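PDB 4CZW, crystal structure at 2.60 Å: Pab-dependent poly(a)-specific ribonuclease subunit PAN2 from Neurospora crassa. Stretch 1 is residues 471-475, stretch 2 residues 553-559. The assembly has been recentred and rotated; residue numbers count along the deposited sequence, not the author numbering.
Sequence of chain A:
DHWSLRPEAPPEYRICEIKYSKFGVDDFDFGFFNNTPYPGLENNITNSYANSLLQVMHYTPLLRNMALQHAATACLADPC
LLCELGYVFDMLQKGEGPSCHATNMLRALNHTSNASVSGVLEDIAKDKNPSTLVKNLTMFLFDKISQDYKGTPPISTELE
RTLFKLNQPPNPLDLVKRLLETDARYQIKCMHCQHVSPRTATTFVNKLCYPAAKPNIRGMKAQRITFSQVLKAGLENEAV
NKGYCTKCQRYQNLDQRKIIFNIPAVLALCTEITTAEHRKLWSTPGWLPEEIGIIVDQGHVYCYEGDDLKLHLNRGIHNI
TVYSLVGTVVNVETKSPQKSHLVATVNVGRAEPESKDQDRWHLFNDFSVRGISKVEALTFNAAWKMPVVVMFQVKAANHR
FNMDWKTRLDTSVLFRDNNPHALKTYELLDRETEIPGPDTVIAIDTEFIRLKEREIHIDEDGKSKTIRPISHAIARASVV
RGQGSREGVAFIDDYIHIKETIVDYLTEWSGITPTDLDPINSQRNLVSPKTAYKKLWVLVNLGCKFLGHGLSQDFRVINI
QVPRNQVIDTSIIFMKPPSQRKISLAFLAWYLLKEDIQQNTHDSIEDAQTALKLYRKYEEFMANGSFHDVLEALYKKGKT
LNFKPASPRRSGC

Stretch 1 471-475: SHAIA
Stretch 2 553-559: QDFRVIN

A helix can pack across a strand through a few apolar atoms where the two backbones come close. Residues 471-475 and 553-559 of the PAN2 subunit illustrate the principle. Strand and helix cross almost perpendicularly: their N-to-C directions differ by 89°, with a signed crossing angle of -89°, and their axes approach to 7.8 Å. Such a crossing confines contact to a small patch, here 220 Å² summed over both sides. The register is set by CA of Ala473 lying 6.0 Å from CA of Val557, and CA of Ile474 lying 6.3 Å from CA of Ile558.

The backbone frames are conventional. His472, Ala473 and Ile474 are extended, with phi/psi of -109/161, -152/145 and -66/123. Residues 553-558 continue a helix begun earlier, with phi from -57 to -77° and psi from -26 to -55°. Within it, Ile558 N donates to Asp554 O at 2.8 Å, whereas the bond from Val557 N to Gln553 O, at 3.3 Å, is weak. Asn559 then leaves helical geometry at 65/63, and its N makes weak bonds to Phe555 O (2.8 Å) and Arg556 O (3.2 Å).

Apolar side-chain packing supplies the centre of the contact. Ile474 points toward the helix with both chi angles in m (-56°, -61°), which places its CD1 3.7 Å from Val557 CG1 and 3.6 Å from Ile558 CG1. Val557 points toward the strand with chi1 t (-177°); this compact, branched residue is the most covered by the other stretch (78 Å², against 64 Å² for Ile474). Ile558 projects sideways in an extended mt rotamer (-67°, 178°), yet Ile558 CG1 still meets Ile474 CD1. The CD1 end of Ile474 thus touches two successive helical residues.

Contacts with the strand backbone complete the packing. Val557 CG1 lies 3.7 Å from Ala473 CA and 3.9 Å from His472 C, so the methyl rests against the main chain itself. Ala473 directs its CB away, leaving its CA accessible to the valine. His472 points toward the helix in m (-71°, chi2 -75°), and its CB comes within 4.1 Å of Val557 CG1, contributing aliphatic surface at the margin.

No hydrogen bond joins the stretches; side-chain atoms of Asp554, Arg556 and Asn559 are hydrogen-bonded elsewhere in the structure. Phe555 points away from the strand. The direct contact is van der Waals packing, centred on Ile474 and Val557.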

# COMPACT_ATOMS: atom_id res chain seq x y z
N SER A 471 -16.81 -4.42 12.61
CA SER A 471 -15.51 -4.76 12.06
C SER A 471 -15.25 -6.26 12.16
O SER A 471 -15.36 -6.85 13.23
CB SER A 471 -14.40 -3.99 12.78
OG SER A 471 -13.12 -4.36 12.31
N HIS A 472 -14.90 -6.87 11.03
CA HIS A 472 -14.60 -8.30 11.00
C HIS A 472 -13.11 -8.56 10.79
O HIS A 472 -12.37 -7.69 10.34
CB HIS A 472 -15.40 -8.99 9.90
CG HIS A 472 -16.87 -9.09 10.18
ND1 HIS A 472 -17.39 -10.00 11.08
CD2 HIS A 472 -17.93 -8.41 9.68
CE1 HIS A 472 -18.70 -9.86 11.13
NE2 HIS A 472 -19.05 -8.91 10.29
N ALA A 473 -12.68 -9.77 11.13
CA ALA A 473 -11.30 -10.18 10.94
C ALA A 473 -11.21 -11.68 10.74
O ALA A 473 -11.98 -12.44 11.33
CB ALA A 473 -10.45 -9.75 12.12
N ILE A 474 -10.27 -12.11 9.90
CA ILE A 474 -10.06 -13.53 9.64
C ILE A 474 -9.57 -14.25 10.89
O ILE A 474 -8.55 -13.87 11.47
CB ILE A 474 -9.06 -13.76 8.50
CG1 ILE A 474 -9.51 -13.03 7.23
CG2 ILE A 474 -8.88 -15.24 8.23
CD1 ILE A 474 -10.85 -13.49 6.71
N ALA A 475 -10.30 -15.27 11.31
CA ALA A 475 -9.92 -16.07 12.47
C ALA A 475 -9.44 -17.44 12.02
O ALA A 475 -8.71 -18.12 12.74
CB ALA A 475 -11.08 -16.19 13.44
N GLN A 553 -16.95 -11.43 -0.08
CA GLN A 553 -16.95 -11.07 1.33
C GLN A 553 -15.68 -11.56 2.01
O GLN A 553 -15.12 -10.88 2.87
CB GLN A 553 -18.19 -11.64 2.03
CG GLN A 553 -18.37 -11.15 3.46
CD GLN A 553 -19.65 -11.67 4.09
OE1 GLN A 553 -20.34 -12.51 3.51
NE2 GLN A 553 -19.97 -11.18 5.28
N ASP A 554 -15.23 -12.75 1.61
CA ASP A 554 -14.00 -13.32 2.15
C ASP A 554 -12.80 -12.45 1.79
O ASP A 554 -12.05 -12.02 2.67
CB ASP A 554 -13.79 -14.74 1.62
CG ASP A 554 -14.86 -15.70 2.09
OD1 ASP A 554 -15.93 -15.77 1.43
OD2 ASP A 554 -14.64 -16.39 3.10
N PHE A 555 -12.62 -12.19 0.50
CA PHE A 555 -11.50 -11.41 -0.00
C PHE A 555 -11.43 -10.01 0.62
O PHE A 555 -10.34 -9.47 0.83
CB PHE A 555 -11.58 -11.28 -1.53
CG PHE A 555 -11.34 -12.57 -2.25
CD1 PHE A 555 -10.57 -13.57 -1.68
CD2 PHE A 555 -11.89 -12.79 -3.51
CE1 PHE A 555 -10.35 -14.76 -2.35
CE2 PHE A 555 -11.67 -13.97 -4.18
CZ PHE A 555 -10.90 -14.96 -3.60
N ARG A 556 -12.59 -9.44 0.92
CA ARG A 556 -12.65 -8.12 1.53
C ARG A 556 -12.07 -8.11 2.94
O ARG A 556 -11.30 -7.22 3.30
CB ARG A 556 -14.09 -7.61 1.55
CG ARG A 556 -14.32 -6.45 2.50
CD ARG A 556 -15.64 -5.77 2.22
NE ARG A 556 -15.60 -5.00 0.98
CZ ARG A 556 -15.22 -3.72 0.91
NH1 ARG A 556 -14.85 -3.08 2.01
NH2 ARG A 556 -15.21 -3.10 -0.26
N VAL A 557 -12.43 -9.12 3.73
CA VAL A 557 -11.94 -9.23 5.10
C VAL A 557 -10.50 -9.75 5.11
O VAL A 557 -9.70 -9.37 5.96
CB VAL A 557 -12.84 -10.14 5.94
CG1 VAL A 557 -12.36 -10.19 7.38
CG2 VAL A 557 -14.28 -9.64 5.88
N ILE A 558 -10.18 -10.61 4.15
CA ILE A 558 -8.80 -11.05 3.94
C ILE A 558 -7.95 -9.85 3.52
O ILE A 558 -6.74 -9.82 3.76
CB ILE A 558 -8.72 -12.18 2.88
CG1 ILE A 558 -9.39 -13.45 3.39
CG2 ILE A 558 -7.28 -12.49 2.50
CD1 ILE A 558 -9.40 -14.59 2.39
N ASN A 559 -8.60 -8.87 2.91
CA ASN A 559 -7.96 -7.66 2.38
C ASN A 559 -7.02 -8.01 1.24
O ASN A 559 -5.81 -7.81 1.33
CB ASN A 559 -7.22 -6.90 3.48
CG ASN A 559 -6.94 -5.45 3.12
OD1 ASN A 559 -6.45 -4.68 3.94
ND2 ASN A 559 -7.26 -5.07 1.89